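Local coordinates for protein Xaa-Pro dipeptidase (Pyrococcus horikoshii, PDB 1WY2) that probably splits dipeptides that carry a proline behind a nonpolar residue, working as a homodimeric peptidase with two metal ions per subunit, at residues N5-K10 with R122-I127; E13-N18 with I45-E50; E80-L85 with I102-K107; K116-I121 with H294-V299. All coordinates share one frame; numbering follows the deposited sequence.

Interaction 1: residues N5-K10 with R122-I127; sequences NEKVKK and RDMRII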
# COMPACT_ATOMS: atom_id res chain seq x y z
N ASN A 5 -4.61 -1.05 -28.64
CA ASN A 5 -3.46 -1.94 -28.49
C ASN A 5 -3.87 -3.40 -28.30
O ASN A 5 -5.05 -3.71 -28.10
CB ASN A 5 -2.55 -1.45 -27.35
CG ASN A 5 -3.21 -1.51 -25.98
OD1 ASN A 5 -3.68 -2.56 -25.55
ND2 ASN A 5 -3.24 -0.38 -25.28
N GLU A 6 -2.90 -4.30 -28.39
CA GLU A 6 -3.22 -5.72 -28.28
C GLU A 6 -3.77 -6.18 -26.93
O GLU A 6 -4.49 -7.17 -26.88
CB GLU A 6 -2.01 -6.58 -28.68
CG GLU A 6 -0.76 -6.40 -27.86
CD GLU A 6 0.34 -7.34 -28.32
OE1 GLU A 6 0.68 -7.30 -29.52
OE2 GLU A 6 0.84 -8.12 -27.49
N LYS A 7 -3.43 -5.48 -25.85
CA LYS A 7 -3.94 -5.86 -24.54
C LYS A 7 -5.43 -5.56 -24.48
O LYS A 7 -6.22 -6.36 -23.98
CB LYS A 7 -3.19 -5.11 -23.44
CG LYS A 7 -1.73 -5.50 -23.35
CD LYS A 7 -0.94 -4.58 -22.45
CE LYS A 7 0.52 -5.01 -22.37
NZ LYS A 7 1.32 -4.09 -21.52
N VAL A 8 -5.81 -4.40 -25.02
CA VAL A 8 -7.22 -4.01 -25.07
C VAL A 8 -7.98 -5.01 -25.94
O VAL A 8 -9.09 -5.44 -25.61
CB VAL A 8 -7.38 -2.58 -25.66
CG1 VAL A 8 -8.85 -2.28 -25.93
CG2 VAL A 8 -6.81 -1.56 -24.69
N LYS A 9 -7.38 -5.40 -27.06
CA LYS A 9 -8.03 -6.35 -27.95
C LYS A 9 -8.21 -7.72 -27.33
O LYS A 9 -9.20 -8.41 -27.60
CB LYS A 9 -7.27 -6.44 -29.27
CG LYS A 9 -7.54 -5.24 -30.16
CD LYS A 9 -6.54 -5.12 -31.30
CE LYS A 9 -6.91 -3.95 -32.19
NZ LYS A 9 -5.76 -3.50 -33.02
N LYS A 10 -7.27 -8.13 -26.49
CA LYS A 10 -7.40 -9.43 -25.82
C LYS A 10 -8.57 -9.38 -24.87
O LYS A 10 -9.28 -10.37 -24.69
CB LYS A 10 -6.11 -9.77 -25.07
CG LYS A 10 -5.00 -10.23 -26.01
CD LYS A 10 -3.79 -10.72 -25.25
CE LYS A 10 -2.73 -11.25 -26.20
NZ LYS A 10 -1.55 -11.79 -25.47
N ARG A 122 -5.06 -12.08 -15.97
CA ARG A 122 -4.05 -13.05 -15.53
C ARG A 122 -3.30 -13.64 -16.72
O ARG A 122 -2.07 -13.68 -16.74
CB ARG A 122 -4.72 -14.19 -14.75
CG ARG A 122 -3.78 -15.35 -14.43
CD ARG A 122 -4.60 -16.59 -14.10
NE ARG A 122 -5.40 -17.01 -15.25
CZ ARG A 122 -6.32 -17.96 -15.22
NH1 ARG A 122 -6.58 -18.60 -14.08
NH2 ARG A 122 -7.00 -18.28 -16.32
N ASP A 123 -4.04 -14.12 -17.72
CA ASP A 123 -3.42 -14.73 -18.88
C ASP A 123 -2.40 -13.82 -19.55
O ASP A 123 -1.41 -14.30 -20.10
CB ASP A 123 -4.50 -15.17 -19.89
CG ASP A 123 -5.25 -16.41 -19.43
OD1 ASP A 123 -4.92 -16.95 -18.35
OD2 ASP A 123 -6.17 -16.86 -20.14
N MET A 124 -2.63 -12.51 -19.51
CA MET A 124 -1.69 -11.56 -20.10
C MET A 124 -0.50 -11.29 -19.19
O MET A 124 0.65 -11.47 -19.59
CB MET A 124 -2.38 -10.23 -20.41
CG MET A 124 -3.41 -10.30 -21.53
SD MET A 124 -3.95 -8.64 -22.02
CE MET A 124 -4.96 -8.19 -20.60
N ARG A 125 -0.77 -10.88 -17.95
CA ARG A 125 0.30 -10.54 -17.02
C ARG A 125 1.19 -11.68 -16.54
O ARG A 125 2.35 -11.46 -16.19
CB ARG A 125 -0.28 -9.79 -15.81
CG ARG A 125 -0.65 -8.34 -16.11
CD ARG A 125 -1.31 -7.66 -14.91
NE ARG A 125 -0.45 -7.69 -13.73
CZ ARG A 125 -0.88 -7.46 -12.49
NH1 ARG A 125 -2.16 -7.18 -12.27
NH2 ARG A 125 -0.03 -7.54 -11.47
N ILE A 126 0.66 -12.90 -16.53
CA ILE A 126 1.41 -14.06 -16.05
C ILE A 126 2.61 -14.44 -16.93
O ILE A 126 3.53 -15.11 -16.48
CB ILE A 126 0.47 -15.28 -15.89
CG1 ILE A 126 1.11 -16.30 -14.94
CG2 ILE A 126 0.17 -15.90 -17.25
CD1 ILE A 126 0.16 -17.40 -14.48
N ILE A 127 2.58 -14.01 -18.19
CA ILE A 127 3.68 -14.27 -19.12
C ILE A 127 4.38 -12.94 -19.38
O ILE A 127 3.79 -12.03 -19.95
CB ILE A 127 3.18 -14.84 -20.46
CG1 ILE A 127 2.36 -16.11 -20.21
CG2 ILE A 127 4.37 -15.12 -21.39
CD1 ILE A 127 3.10 -17.21 -19.47

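Interaction 2: residues E13-N18 with I45-E50; sequences EFMDKN and ILITGE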
# COMPACT_ATOMS: atom_id res chain seq x y z
N GLU A 13 -11.76 -9.62 -26.87
CA GLU A 13 -12.01 -11.00 -27.28
C GLU A 13 -12.73 -11.73 -26.15
O GLU A 13 -13.75 -12.38 -26.37
CB GLU A 13 -10.69 -11.71 -27.59
CG GLU A 13 -10.84 -13.20 -27.85
CD GLU A 13 -9.53 -13.87 -28.21
OE1 GLU A 13 -8.56 -13.75 -27.44
OE2 GLU A 13 -9.46 -14.52 -29.28
N PHE A 14 -12.18 -11.60 -24.95
CA PHE A 14 -12.77 -12.24 -23.77
C PHE A 14 -14.20 -11.75 -23.59
O PHE A 14 -15.10 -12.54 -23.28
CB PHE A 14 -11.93 -11.91 -22.53
CG PHE A 14 -12.43 -12.56 -21.27
CD1 PHE A 14 -13.34 -11.91 -20.45
CD2 PHE A 14 -11.98 -13.82 -20.91
CE1 PHE A 14 -13.81 -12.52 -19.28
CE2 PHE A 14 -12.44 -14.44 -19.74
CZ PHE A 14 -13.35 -13.78 -18.93
N MET A 15 -14.41 -10.45 -23.77
CA MET A 15 -15.74 -9.86 -23.63
C MET A 15 -16.77 -10.52 -24.55
O MET A 15 -17.84 -10.91 -24.10
CB MET A 15 -15.70 -8.36 -23.97
CG MET A 15 -15.07 -7.49 -22.91
SD MET A 15 -14.84 -5.81 -23.52
CE MET A 15 -16.48 -5.43 -24.05
N ASP A 16 -16.43 -10.63 -25.83
CA ASP A 16 -17.35 -11.22 -26.79
C ASP A 16 -17.67 -12.67 -26.47
O ASP A 16 -18.83 -13.09 -26.54
CB ASP A 16 -16.80 -11.12 -28.21
CG ASP A 16 -16.61 -9.70 -28.66
OD1 ASP A 16 -17.49 -8.85 -28.36
OD2 ASP A 16 -15.60 -9.41 -29.33
N LYS A 17 -16.64 -13.44 -26.12
CA LYS A 17 -16.82 -14.85 -25.82
C LYS A 17 -17.59 -15.11 -24.53
O LYS A 17 -18.13 -16.20 -24.33
CB LYS A 17 -15.46 -15.54 -25.75
CG LYS A 17 -14.70 -15.49 -27.07
CD LYS A 17 -13.38 -16.23 -26.98
CE LYS A 17 -12.67 -16.24 -28.33
NZ LYS A 17 -13.52 -16.85 -29.39
N ASN A 18 -17.65 -14.11 -23.66
CA ASN A 18 -18.35 -14.25 -22.38
C ASN A 18 -19.60 -13.39 -22.28
O ASN A 18 -20.13 -13.17 -21.19
CB ASN A 18 -17.39 -13.92 -21.23
CG ASN A 18 -16.34 -15.00 -21.03
OD1 ASN A 18 -16.56 -15.97 -20.30
ND2 ASN A 18 -15.20 -14.85 -21.69
N ILE A 45 -10.40 2.72 -16.77
CA ILE A 45 -10.40 2.45 -18.20
C ILE A 45 -11.70 1.74 -18.55
O ILE A 45 -12.06 0.75 -17.91
CB ILE A 45 -9.23 1.52 -18.62
CG1 ILE A 45 -7.89 2.15 -18.23
CG2 ILE A 45 -9.28 1.29 -20.13
CD1 ILE A 45 -6.69 1.28 -18.58
N LEU A 46 -12.41 2.26 -19.54
CA LEU A 46 -13.66 1.64 -19.98
C LEU A 46 -13.42 1.11 -21.39
O LEU A 46 -13.08 1.87 -22.30
CB LEU A 46 -14.80 2.66 -19.99
CG LEU A 46 -16.17 2.08 -20.37
CD1 LEU A 46 -16.58 1.01 -19.37
CD2 LEU A 46 -17.20 3.20 -20.40
N ILE A 47 -13.59 -0.20 -21.55
CA ILE A 47 -13.39 -0.84 -22.85
C ILE A 47 -14.70 -1.35 -23.43
O ILE A 47 -15.45 -2.07 -22.75
CB ILE A 47 -12.41 -2.03 -22.72
CG1 ILE A 47 -11.04 -1.53 -22.25
CG2 ILE A 47 -12.28 -2.75 -24.05
CD1 ILE A 47 -10.08 -2.63 -21.83
N THR A 48 -14.98 -0.97 -24.67
CA THR A 48 -16.18 -1.44 -25.36
C THR A 48 -15.69 -2.17 -26.61
O THR A 48 -14.49 -2.23 -26.86
CB THR A 48 -17.11 -0.27 -25.80
OG1 THR A 48 -16.45 0.53 -26.78
CG2 THR A 48 -17.48 0.58 -24.61
N GLY A 49 -16.61 -2.73 -27.38
CA GLY A 49 -16.21 -3.47 -28.57
C GLY A 49 -15.41 -2.70 -29.61
O GLY A 49 -14.66 -3.30 -30.38
N GLU A 50 -15.55 -1.38 -29.62
CA GLU A 50 -14.84 -0.57 -30.62
C GLU A 50 -14.08 0.61 -30.04
O GLU A 50 -13.60 1.46 -30.80
CB GLU A 50 -15.85 -0.07 -31.66
CG GLU A 50 -16.55 -1.18 -32.43
CD GLU A 50 -17.61 -0.65 -33.39
OE1 GLU A 50 -17.70 0.59 -33.55
OE2 GLU A 50 -18.33 -1.46 -33.99

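Interaction 3: residues E80-L85 with I102-K107; sequences EFYKAL and IEELKK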
# COMPACT_ATOMS: atom_id res chain seq x y z
N GLU A 80 -20.36 12.21 -13.65
CA GLU A 80 -20.00 12.33 -15.06
C GLU A 80 -19.49 10.99 -15.56
O GLU A 80 -19.74 10.59 -16.69
CB GLU A 80 -18.91 13.39 -15.23
CG GLU A 80 -19.32 14.79 -14.78
CD GLU A 80 -18.18 15.78 -14.85
OE1 GLU A 80 -17.60 15.95 -15.95
OE2 GLU A 80 -17.86 16.38 -13.81
N PHE A 81 -18.76 10.29 -14.69
CA PHE A 81 -18.21 8.98 -15.02
C PHE A 81 -19.34 7.97 -15.18
O PHE A 81 -19.42 7.26 -16.19
CB PHE A 81 -17.25 8.51 -13.92
CG PHE A 81 -16.75 7.10 -14.13
CD1 PHE A 81 -15.91 6.80 -15.20
CD2 PHE A 81 -17.13 6.08 -13.27
CE1 PHE A 81 -15.47 5.49 -15.42
CE2 PHE A 81 -16.69 4.77 -13.47
CZ PHE A 81 -15.87 4.48 -14.55
N TYR A 82 -20.22 7.90 -14.19
CA TYR A 82 -21.33 6.97 -14.22
C TYR A 82 -22.24 7.19 -15.42
O TYR A 82 -22.84 6.25 -15.93
CB TYR A 82 -22.14 7.07 -12.92
CG TYR A 82 -21.36 6.66 -11.70
CD1 TYR A 82 -20.81 5.38 -11.60
CD2 TYR A 82 -21.17 7.54 -10.64
CE1 TYR A 82 -20.07 5.00 -10.49
CE2 TYR A 82 -20.43 7.17 -9.51
CZ TYR A 82 -19.88 5.89 -9.45
OH TYR A 82 -19.15 5.51 -8.34
N LYS A 83 -22.35 8.44 -15.86
CA LYS A 83 -23.19 8.75 -17.01
C LYS A 83 -22.63 8.08 -18.26
O LYS A 83 -23.38 7.62 -19.12
CB LYS A 83 -23.26 10.27 -17.22
CG LYS A 83 -24.19 10.68 -18.35
CD LYS A 83 -24.38 12.18 -18.39
CE LYS A 83 -25.40 12.57 -19.46
NZ LYS A 83 -25.66 14.04 -19.47
N ALA A 84 -21.30 8.00 -18.34
CA ALA A 84 -20.64 7.38 -19.47
C ALA A 84 -20.92 5.88 -19.50
O ALA A 84 -20.90 5.25 -20.56
CB ALA A 84 -19.14 7.63 -19.39
N LEU A 85 -21.18 5.31 -18.32
CA LEU A 85 -21.46 3.89 -18.19
C LEU A 85 -22.92 3.54 -18.44
O LEU A 85 -23.27 2.37 -18.61
CB LEU A 85 -21.04 3.40 -16.80
CG LEU A 85 -19.55 3.21 -16.47
CD1 LEU A 85 -19.05 1.93 -17.12
CD2 LEU A 85 -18.74 4.41 -16.94
N ILE A 102 -19.12 -0.93 -6.49
CA ILE A 102 -20.04 -1.75 -7.27
C ILE A 102 -21.49 -1.36 -7.00
O ILE A 102 -22.32 -1.37 -7.91
CB ILE A 102 -19.86 -3.25 -6.94
CG1 ILE A 102 -18.48 -3.71 -7.43
CG2 ILE A 102 -20.97 -4.06 -7.59
CD1 ILE A 102 -18.15 -5.14 -7.09
N GLU A 103 -21.80 -1.02 -5.76
CA GLU A 103 -23.16 -0.61 -5.42
C GLU A 103 -23.50 0.69 -6.14
O GLU A 103 -24.64 0.89 -6.56
CB GLU A 103 -23.30 -0.44 -3.90
CG GLU A 103 -23.28 -1.75 -3.13
CD GLU A 103 -24.34 -2.73 -3.62
OE1 GLU A 103 -25.54 -2.37 -3.61
OE2 GLU A 103 -23.97 -3.85 -4.02
N GLU A 104 -22.51 1.56 -6.28
CA GLU A 104 -22.70 2.82 -6.99
C GLU A 104 -23.04 2.54 -8.45
O GLU A 104 -23.98 3.10 -9.00
CB GLU A 104 -21.43 3.67 -6.92
CG GLU A 104 -21.20 4.38 -5.60
CD GLU A 104 -22.16 5.54 -5.38
OE1 GLU A 104 -23.38 5.30 -5.31
OE2 GLU A 104 -21.68 6.69 -5.29
N LEU A 105 -22.26 1.66 -9.07
CA LEU A 105 -22.47 1.30 -10.46
C LEU A 105 -23.87 0.74 -10.69
O LEU A 105 -24.50 1.01 -11.71
CB LEU A 105 -21.42 0.27 -10.90
CG LEU A 105 -19.96 0.74 -10.90
CD1 LEU A 105 -19.04 -0.46 -11.11
CD2 LEU A 105 -19.75 1.77 -11.99
N LYS A 106 -24.36 -0.04 -9.72
CA LYS A 106 -25.68 -0.63 -9.82
C LYS A 106 -26.79 0.42 -9.82
O LYS A 106 -27.77 0.30 -10.56
CB LYS A 106 -25.93 -1.59 -8.64
CG LYS A 106 -25.13 -2.87 -8.68
CD LYS A 106 -25.53 -3.78 -7.52
CE LYS A 106 -24.78 -5.09 -7.54
NZ LYS A 106 -25.18 -5.97 -6.40
N LYS A 107 -26.63 1.44 -8.99
CA LYS A 107 -27.63 2.49 -8.88
C LYS A 107 -27.49 3.65 -9.86
O LYS A 107 -28.47 4.02 -10.51
CB LYS A 107 -27.65 3.03 -7.44
CG LYS A 107 -26.34 3.67 -6.99
CD LYS A 107 -26.42 4.15 -5.55
CE LYS A 107 -27.48 5.22 -5.36
NZ LYS A 107 -27.55 5.69 -3.95

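Interaction 4: residues K116-I121 with H294-V299; sequences KVDDVI and HEWPRV. With CAC (cacodylate ion), chain C.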
# COMPACT_ATOMS: atom_id res chain seq x y z
N LYS A 116 -16.54 -11.53 -13.87
CA LYS A 116 -15.11 -11.42 -13.60
C LYS A 116 -14.31 -11.44 -14.89
O LYS A 116 -14.61 -12.21 -15.81
CB LYS A 116 -14.64 -12.59 -12.73
CG LYS A 116 -15.29 -12.69 -11.36
CD LYS A 116 -14.72 -13.87 -10.59
CE LYS A 116 -15.40 -14.05 -9.25
NZ LYS A 116 -16.86 -14.32 -9.40
N VAL A 117 -13.27 -10.60 -14.97
CA VAL A 117 -12.40 -10.57 -16.13
C VAL A 117 -10.99 -10.95 -15.69
O VAL A 117 -10.03 -10.84 -16.46
CB VAL A 117 -12.37 -9.18 -16.81
CG1 VAL A 117 -13.77 -8.82 -17.30
CG2 VAL A 117 -11.82 -8.13 -15.85
N ASP A 118 -10.88 -11.40 -14.45
CA ASP A 118 -9.61 -11.81 -13.85
C ASP A 118 -8.81 -12.76 -14.75
O ASP A 118 -7.60 -12.62 -14.90
CB ASP A 118 -9.91 -12.50 -12.50
CG ASP A 118 -8.67 -12.76 -11.68
OD1 ASP A 118 -8.07 -11.79 -11.17
OD2 ASP A 118 -8.29 -13.94 -11.53
N ASP A 119 -9.49 -13.73 -15.36
CA ASP A 119 -8.84 -14.71 -16.22
C ASP A 119 -8.03 -14.12 -17.38
O ASP A 119 -6.92 -14.59 -17.67
CB ASP A 119 -9.87 -15.69 -16.80
CG ASP A 119 -10.30 -16.74 -15.80
OD1 ASP A 119 -9.87 -16.69 -14.63
OD2 ASP A 119 -11.09 -17.63 -16.19
N VAL A 120 -8.57 -13.11 -18.05
CA VAL A 120 -7.85 -12.52 -19.17
C VAL A 120 -6.72 -11.62 -18.69
O VAL A 120 -5.67 -11.55 -19.32
CB VAL A 120 -8.81 -11.75 -20.14
CG1 VAL A 120 -9.42 -10.55 -19.45
CG2 VAL A 120 -8.06 -11.36 -21.40
N ILE A 121 -6.93 -10.93 -17.57
CA ILE A 121 -5.89 -10.07 -17.03
C ILE A 121 -4.73 -10.97 -16.63
O ILE A 121 -3.56 -10.69 -16.91
CB ILE A 121 -6.38 -9.28 -15.80
CG1 ILE A 121 -7.52 -8.34 -16.21
CG2 ILE A 121 -5.23 -8.49 -15.18
CD1 ILE A 121 -7.15 -7.37 -17.31
N HIS A 294 3.24 -9.69 -5.26
CA HIS A 294 2.50 -10.94 -5.12
C HIS A 294 1.47 -11.03 -6.24
O HIS A 294 0.47 -10.31 -6.23
CB HIS A 294 1.74 -11.01 -3.79
CG HIS A 294 2.63 -11.14 -2.59
ND1 HIS A 294 2.75 -10.14 -1.65
CD2 HIS A 294 3.42 -12.15 -2.17
CE1 HIS A 294 3.58 -10.54 -0.70
NE2 HIS A 294 4.00 -11.76 -1.00
N GLU A 295 1.71 -11.90 -7.21
CA GLU A 295 0.77 -12.09 -8.31
C GLU A 295 0.78 -13.54 -8.81
O GLU A 295 1.37 -14.41 -8.18
CB GLU A 295 1.04 -11.10 -9.46
CG GLU A 295 2.44 -11.08 -10.05
CD GLU A 295 2.58 -10.02 -11.15
OE1 GLU A 295 2.78 -10.39 -12.33
OE2 GLU A 295 2.47 -8.82 -10.83
N TRP A 296 0.10 -13.79 -9.92
CA TRP A 296 0.01 -15.14 -10.47
C TRP A 296 1.34 -15.70 -10.96
O TRP A 296 2.14 -14.98 -11.55
CB TRP A 296 -0.99 -15.18 -11.63
CG TRP A 296 -2.30 -14.50 -11.36
CD1 TRP A 296 -3.39 -15.02 -10.73
CD2 TRP A 296 -2.66 -13.17 -11.77
NE1 TRP A 296 -4.42 -14.11 -10.73
CE2 TRP A 296 -4.00 -12.97 -11.37
CE3 TRP A 296 -1.99 -12.14 -12.44
CZ2 TRP A 296 -4.68 -11.77 -11.61
CZ3 TRP A 296 -2.67 -10.95 -12.69
CH2 TRP A 296 -4.01 -10.78 -12.27
N PRO A 297 1.59 -17.00 -10.73
CA PRO A 297 0.69 -17.91 -10.03
C PRO A 297 1.15 -18.09 -8.60
O PRO A 297 2.26 -17.71 -8.24
CB PRO A 297 0.83 -19.19 -10.82
CG PRO A 297 2.31 -19.21 -11.10
CD PRO A 297 2.59 -17.76 -11.50
N ARG A 298 0.28 -18.66 -7.78
CA ARG A 298 0.64 -18.96 -6.40
C ARG A 298 1.34 -20.31 -6.49
O ARG A 298 0.79 -21.25 -7.05
CB ARG A 298 -0.61 -19.08 -5.53
CG ARG A 298 -1.16 -17.75 -5.03
CD ARG A 298 -2.54 -17.91 -4.41
NE ARG A 298 -2.70 -19.15 -3.64
CZ ARG A 298 -1.91 -19.55 -2.65
NH1 ARG A 298 -0.87 -18.83 -2.28
NH2 ARG A 298 -2.17 -20.69 -2.02
N VAL A 299 2.56 -20.39 -5.98
CA VAL A 299 3.29 -21.66 -6.02
C VAL A 299 3.00 -22.34 -4.70
O VAL A 299 3.74 -22.20 -3.73
CB VAL A 299 4.81 -21.42 -6.18
CG1 VAL A 299 5.53 -22.75 -6.34
CG2 VAL A 299 5.06 -20.53 -7.39
AS CAC C . 7.42 -11.71 0.60
O1 CAC C . 8.64 -12.65 0.01
O2 CAC C . 6.07 -12.64 0.59
C1 CAC C . 7.74 -11.23 2.38
C2 CAC C . 7.05 -10.25 -0.52
O HOH W 1 -6.82 -15.37 -9.83

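Interaction 1: residues N5-K10 with R122-I127
Met124 keeps CG beside its own backbone N (chi1 -68°) and runs extended through chi2, which carries its sulfur across to the first turns of helix 6-17; a bend at chi3 (-73°) then folds the CE methyl back near the carbonyl of Lys7. The sulfur rests on backbone as much as on side chain. Met124 SD lies 3.8 Å from Lys7 CA, and the first methylene of the same lysine is close by, with Lys7 CB 3.9 Å from Met124 SD. The methyl carbon Met124 CE is 4.0 Å from Lys7 O. Lys10, three residues on, supplies aliphatic chain. Lys10 CB is 3.9 Å from Met124 SD, and Lys10 CD comes within 3.8 Å of Met124 CG as the two chains slide past each other in opposite directions. The thioether thus sits against the bases of two lysines, held by van der Waals packing. The extended chain of Lys7 takes its ammonium away from Met124 to the carbonyl oxygen and ring of Tyr33, with a hydrogen bond and a cation-pi contact.

Asn5 is the N-cap of helix 6-17. Its OD1 accepts from Val8 N at 2.9 Å, a fairly straight bond (162° at the hydrogen) that ties down the turn bearing Lys7.

The contact joins the first helix of the N-terminal domain to helix 118-125, the element that follows strand 113-116, outermost in the sheet of this chain. Helix 28-35 packs on both through Tyr33 and Ile34, while Arg125 forms salt bridges with Glu292 and Glu295 of the metallopeptidase part.

Interaction 2: residues E13-N18 with I45-E50
Met15 crosses Ile47 at a slant, its thioether end laid against residues Ile47 to Gly49. Met15 SD meets the branch methyl of the isoleucine, 4.0 Å from Ile47 CG2, and also its carbonyl, with Met15 SD 3.9 Å from Ile47 O. Met15 CE approaches the same oxygen, 3.7 Å from Ile47 O. The bend at chi3 (54°) turns that methyl along the backbone beyond, where Met15 CE also comes within 4.2 Å of Thr48 C and 4.3 Å of Gly49 N. The contact is therefore mostly side chain on main chain, with one methyl contact, and wholly van der Waals.

Next to Met15, the helix end is fastened by Asn18. Its ND2 donates to Phe14 O at 2.8 Å, almost straight (171°) and in the plane of its own amide, and the same nitrogen stands above the centre of one face of the Phe14 ring.

The arrangement packs helix 6-17 on the mixed sheet, buried at Met15 and Ile47 and open to solvent toward Gly49. Ile47 is further covered by Val8, Ile11 and Ile12 of helix 6-17, Met15 also touches Ile20 and Val23, and strand 44-48 lies between antiparallel strands 22-25 and 51-57.

Interaction 3: residues E80-L85 with I102-K107
Tyr82 meets Glu104 and Leu105 where two connecting helices of the N-terminal α/β domain pack together: helix 78-85 leads from strand 72-75 to strand 90-93, and helix 99-108 is the helix of the beta-alpha-beta crossover from 90-93 to the adjacent parallel strand 113-116. The helices are close at this point, with Tyr82 CA 6.9 Å from Leu105 CA.

Leu105 CD2 sits at the edge of the tyrosine ring and in its plane, 3.6 Å from Tyr82 CE1, the two side chains crossing at about a right angle. The hydroxyl end meets the aliphatic root of the glutamate obliquely, with Tyr82 OH 3.3 Å from Glu104 CB and 3.6 Å from Glu104 CG. The Glu104 chain bends at chi2 (-72°), and its carboxylate plane stands 66° from that of the ring. Glu104 OE2 forms a salt bridge with Lys108, so the charge is matched within its own helix while the methylenes pack on the tyrosine.

Phe101 and Lys108 also touch the Tyr82 side chain. Leu105 continues to Leu24 and Phe114, which places the contact against strands 22-25 and 113-116, while Ile102, one turn back, packs on Tyr99 of the second subunit.

Interaction 4: residues K116-I121 with H294-V299
Trp296 points its CB toward helix 118-125, where its ring meets Asp118 and Ile121. Nearest the root, Trp296 CG packs on the aliphatic chain of Arg122. On the pyrrole side, Trp296 NE1 donates to a water at 2.9 Å that lies in the ring plane; the water in turn donates to Asp118 OD2 at 2.7 Å, bridging indole and carboxylate. Further out, the ring edge at Trp296 CZ2 meets Asp118 OD1 at 3.4 Å, the oxygen near the ring plane and the carboxylate turned 59° from it. This approach of a C-H edge to a carboxylate oxygen is probably mildly favourable. At the tip, Trp296 CH2 touches Ile121 CG2 at 3.9 Å.

The tryptophan thus spans the junction between the N-terminal domain and the M24 metallopeptidase domain, the latter of the pita-bread fold. Asp118 can meet it because its CG is anti to the backbone N (chi1 -170°), which extends the carboxylate from the first turn of the helix; its OD1 is also hydrogen-bonded to a glycerol. The chain turns a corner at Trp296, and the peptide bond before Pro297 is cis. Two residues before Trp296, His294 sets its ring edge-to-face with that of the metal ligand His287, and His294 NE2 donates to O2 of a cacodylate at 2.8 Å; this ion, like the glycerol, is probably from the crystallisation liquor.

Interactions 1, 2 and 3 lie within the N-terminal domain, whereas interaction 4 joins it to the metallopeptidase domain. Interactions 1 and 2 share helix 6-17 and touch through Val8 and Ile47; each depends on a buried methionine, but interaction 1 lays it on the lower parts of two lysines and on backbone, interaction 2 on the backbone and a methyl of a sheet strand. Interaction 3 is the buried helix pair, linked to interaction 2 by Leu46 against Leu85. Interactions 1 and 4 share helix 118-125 and touch through Arg122 on Trp296 and the Arg125 to Glu295 salt bridge. Interaction 4 has a bridging water and polar groups at its heart, where the others pack mainly apolar atoms.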